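Local coordinates for protein endo-polygalacturonase (Pectobacterium carotovorum subsp. carotovorum, PDB 1BHE) that hydrolyses the alpha-1,4 bonds between galacturonic acid units inside polygalacturonic acid, and so helps the bacterium macerate and soft-rot plant tissue, at residues 173-179 against 200-206. Sequence-based numbering, arbitrary orientation.
Sequences PNFHVVF and NTDGIDP
Strands 177-179 and 204-206 run parallel, their axes 4.8 Å apart at closest approach and 11° from aligned, pairing Val177 with Ile204 and Phe179 with Pro206 on successive turns of the right-handed parallel beta-helix of family 28 glycosyl hydrolases. The ladder alternates sides: Val177 N donates to Gly203 O, Asp205 N to Val177 O, and Phe179 N to Asp205 O. Val177 and Ile204 point together to one face of the sheet, CB to CG1 at 4.1 Å, where Phe185 and Ile192 of strand 183-193 also pack.

Ahead of the strands, Asp202 O accepts two hydrogen bonds from His176: the backbone N comes in at 2.8 Å almost head-on, while ND1, 3.1 Å away, approaches from above the carbonyl plane. The acceptor lies in the imidazole plane, and Thr194 binds NE2 at the far end, so the ring's rotation is fixed.

Phe175, whose CG stands anti to its carbonyl carbon and so carries the ring over Asp202, lies nearly flat on that carboxylate, planes 6° apart; Asp202 CB sits over the face, 3.8 Å from the centroid. Asp202 also touches Asp223, the predicted proton donor, which places this stack beside the probable catalytic centre. The Asp205 carboxylate meets the same ring obliquely, its plane turned 61°, with OD2 3.3 Å from Phe175 CE2 and 2.6 Å from Asp202 OD2.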
loop_
_atom_site.group_PDB
_atom_site.type_symbol
_atom_site.label_atom_id
_atom_site.label_comp_id
_atom_site.label_asym_id
_atom_site.label_seq_id
_atom_site.Cartn_x
_atom_site.Cartn_y
_atom_site.Cartn_z
ATOM N N PRO A 173 -0.170 11.274 3.878
ATOM C CA PRO A 173 0.043 11.436 5.308
ATOM C C PRO A 173 0.239 10.091 6.000
ATOM O O PRO A 173 1.035 9.976 6.929
ATOM C CB PRO A 173 -1.199 12.155 5.815
ATOM C CG PRO A 173 -1.828 12.742 4.591
ATOM C CD PRO A 173 -1.521 11.743 3.495
ATOM N N ASN A 174 -0.475 9.070 5.553
ATOM C CA ASN A 174 -0.394 7.717 6.107
ATOM C C ASN A 174 -0.289 6.741 4.934
ATOM O O ASN A 174 0.324 7.120 3.925
ATOM C CB ASN A 174 -1.609 7.480 6.981
ATOM C CG ASN A 174 -1.615 6.327 7.945
ATOM O OD1 ASN A 174 -1.520 5.162 7.564
ATOM N ND2 ASN A 174 -1.769 6.628 9.239
ATOM N N PHE A 175 -0.797 5.521 5.046
ATOM C CA PHE A 175 -0.722 4.595 3.910
ATOM C C PHE A 175 -1.415 5.211 2.696
ATOM O O PHE A 175 -2.397 5.928 2.867
ATOM C CB PHE A 175 -1.353 3.254 4.284
ATOM C CG PHE A 175 -0.692 2.502 5.408
ATOM C CD1 PHE A 175 0.445 2.959 6.050
ATOM C CD2 PHE A 175 -1.237 1.288 5.815
ATOM C CE1 PHE A 175 1.023 2.242 7.080
ATOM C CE2 PHE A 175 -0.657 0.562 6.839
ATOM C CZ PHE A 175 0.473 1.037 7.476
ATOM N N HIS A 176 -0.918 4.931 1.493
ATOM C CA HIS A 176 -1.511 5.489 0.285
ATOM C C HIS A 176 -2.810 4.785 -0.096
ATOM O O HIS A 176 -3.833 5.432 -0.329
ATOM C CB HIS A 176 -0.543 5.407 -0.905
ATOM C CG HIS A 176 0.667 6.283 -0.789
ATOM N ND1 HIS A 176 1.694 6.026 0.088
ATOM C CD2 HIS A 176 1.009 7.409 -1.462
ATOM C CE1 HIS A 176 2.626 6.963 -0.041
ATOM N NE2 HIS A 176 2.240 7.818 -0.971
ATOM N N VAL A 177 -2.740 3.463 -0.263
ATOM C CA VAL A 177 -3.889 2.667 -0.684
ATOM C C VAL A 177 -4.038 1.425 0.193
ATOM O O VAL A 177 -3.099 0.647 0.380
ATOM C CB VAL A 177 -3.794 2.177 -2.144
ATOM C CG1 VAL A 177 -5.079 1.453 -2.556
ATOM C CG2 VAL A 177 -3.514 3.280 -3.151
ATOM N N VAL A 178 -5.239 1.226 0.728
ATOM C CA VAL A 178 -5.563 0.076 1.560
ATOM C C VAL A 178 -6.822 -0.588 0.992
ATOM O O VAL A 178 -7.811 0.093 0.737
ATOM C CB VAL A 178 -5.819 0.446 3.036
ATOM C CG1 VAL A 178 -6.353 -0.754 3.819
ATOM C CG2 VAL A 178 -4.562 0.983 3.713
ATOM N N PHE A 179 -6.753 -1.892 0.775
ATOM C CA PHE A 179 -7.879 -2.669 0.265
ATOM C C PHE A 179 -8.200 -3.734 1.322
ATOM O O PHE A 179 -7.502 -4.757 1.379
ATOM C CB PHE A 179 -7.548 -3.322 -1.075
ATOM C CG PHE A 179 -8.715 -4.008 -1.731
ATOM C CD1 PHE A 179 -9.759 -3.274 -2.269
ATOM C CD2 PHE A 179 -8.766 -5.391 -1.810
ATOM C CE1 PHE A 179 -10.840 -3.905 -2.870
ATOM C CE2 PHE A 179 -9.836 -6.024 -2.411
ATOM C CZ PHE A 179 -10.877 -5.284 -2.940
ATOM N N ASN A 200 5.539 5.597 7.963
ATOM C CA ASN A 200 4.134 5.198 7.962
ATOM C C ASN A 200 3.436 5.461 6.634
ATOM O O ASN A 200 2.262 5.835 6.614
ATOM C CB ASN A 200 3.446 5.986 9.086
ATOM C CG ASN A 200 2.270 5.287 9.713
ATOM O OD1 ASN A 200 2.321 4.089 9.976
ATOM N ND2 ASN A 200 1.216 6.057 9.976
ATOM N N THR A 201 4.151 5.295 5.529
ATOM C CA THR A 201 3.617 5.618 4.208
ATOM C C THR A 201 3.584 4.440 3.250
ATOM O O THR A 201 3.953 4.576 2.076
ATOM C CB THR A 201 4.490 6.746 3.605
ATOM O OG1 THR A 201 5.862 6.360 3.767
ATOM C CG2 THR A 201 4.237 8.066 4.313
ATOM N N ASP A 202 3.068 3.298 3.714
ATOM C CA ASP A 202 2.958 2.124 2.850
ATOM C C ASP A 202 2.260 2.523 1.550
ATOM O O ASP A 202 1.337 3.345 1.581
ATOM C CB ASP A 202 2.183 0.989 3.501
ATOM C CG ASP A 202 2.869 0.312 4.662
ATOM O OD1 ASP A 202 3.931 0.778 5.122
ATOM O OD2 ASP A 202 2.346 -0.715 5.143
ATOM N N GLY A 203 2.697 1.913 0.454
ATOM C CA GLY A 203 2.127 2.216 -0.848
ATOM C C GLY A 203 0.759 1.590 -1.055
ATOM O O GLY A 203 -0.254 2.291 -1.073
ATOM N N ILE A 204 0.718 0.287 -1.319
ATOM C CA ILE A 204 -0.519 -0.437 -1.544
ATOM C C ILE A 204 -0.562 -1.686 -0.659
ATOM O O ILE A 204 0.266 -2.580 -0.833
ATOM C CB ILE A 204 -0.719 -0.898 -3.004
ATOM C CG1 ILE A 204 -0.699 0.277 -3.985
ATOM C CG2 ILE A 204 -2.048 -1.643 -3.107
ATOM C CD1 ILE A 204 -0.795 -0.122 -5.439
ATOM N N ASP A 205 -1.542 -1.767 0.233
ATOM C CA ASP A 205 -1.657 -2.867 1.171
ATOM C C ASP A 205 -3.013 -3.575 1.168
ATOM O O ASP A 205 -3.964 -3.126 1.812
ATOM C CB ASP A 205 -1.468 -2.400 2.618
ATOM C CG ASP A 205 -0.156 -1.816 3.058
ATOM O OD1 ASP A 205 0.794 -1.669 2.274
ATOM O OD2 ASP A 205 -0.031 -1.487 4.269
ATOM N N PRO A 206 -3.069 -4.752 0.566
ATOM C CA PRO A 206 -4.222 -5.638 0.672
ATOM C C PRO A 206 -4.266 -6.190 2.094
ATOM O O PRO A 206 -3.231 -6.631 2.609
ATOM C CB PRO A 206 -3.965 -6.721 -0.365
ATOM C CG PRO A 206 -2.782 -6.271 -1.155
ATOM C CD PRO A 206 -1.979 -5.391 -0.211
HETATM O O HOH W 1 1.539 8.877 9.453
#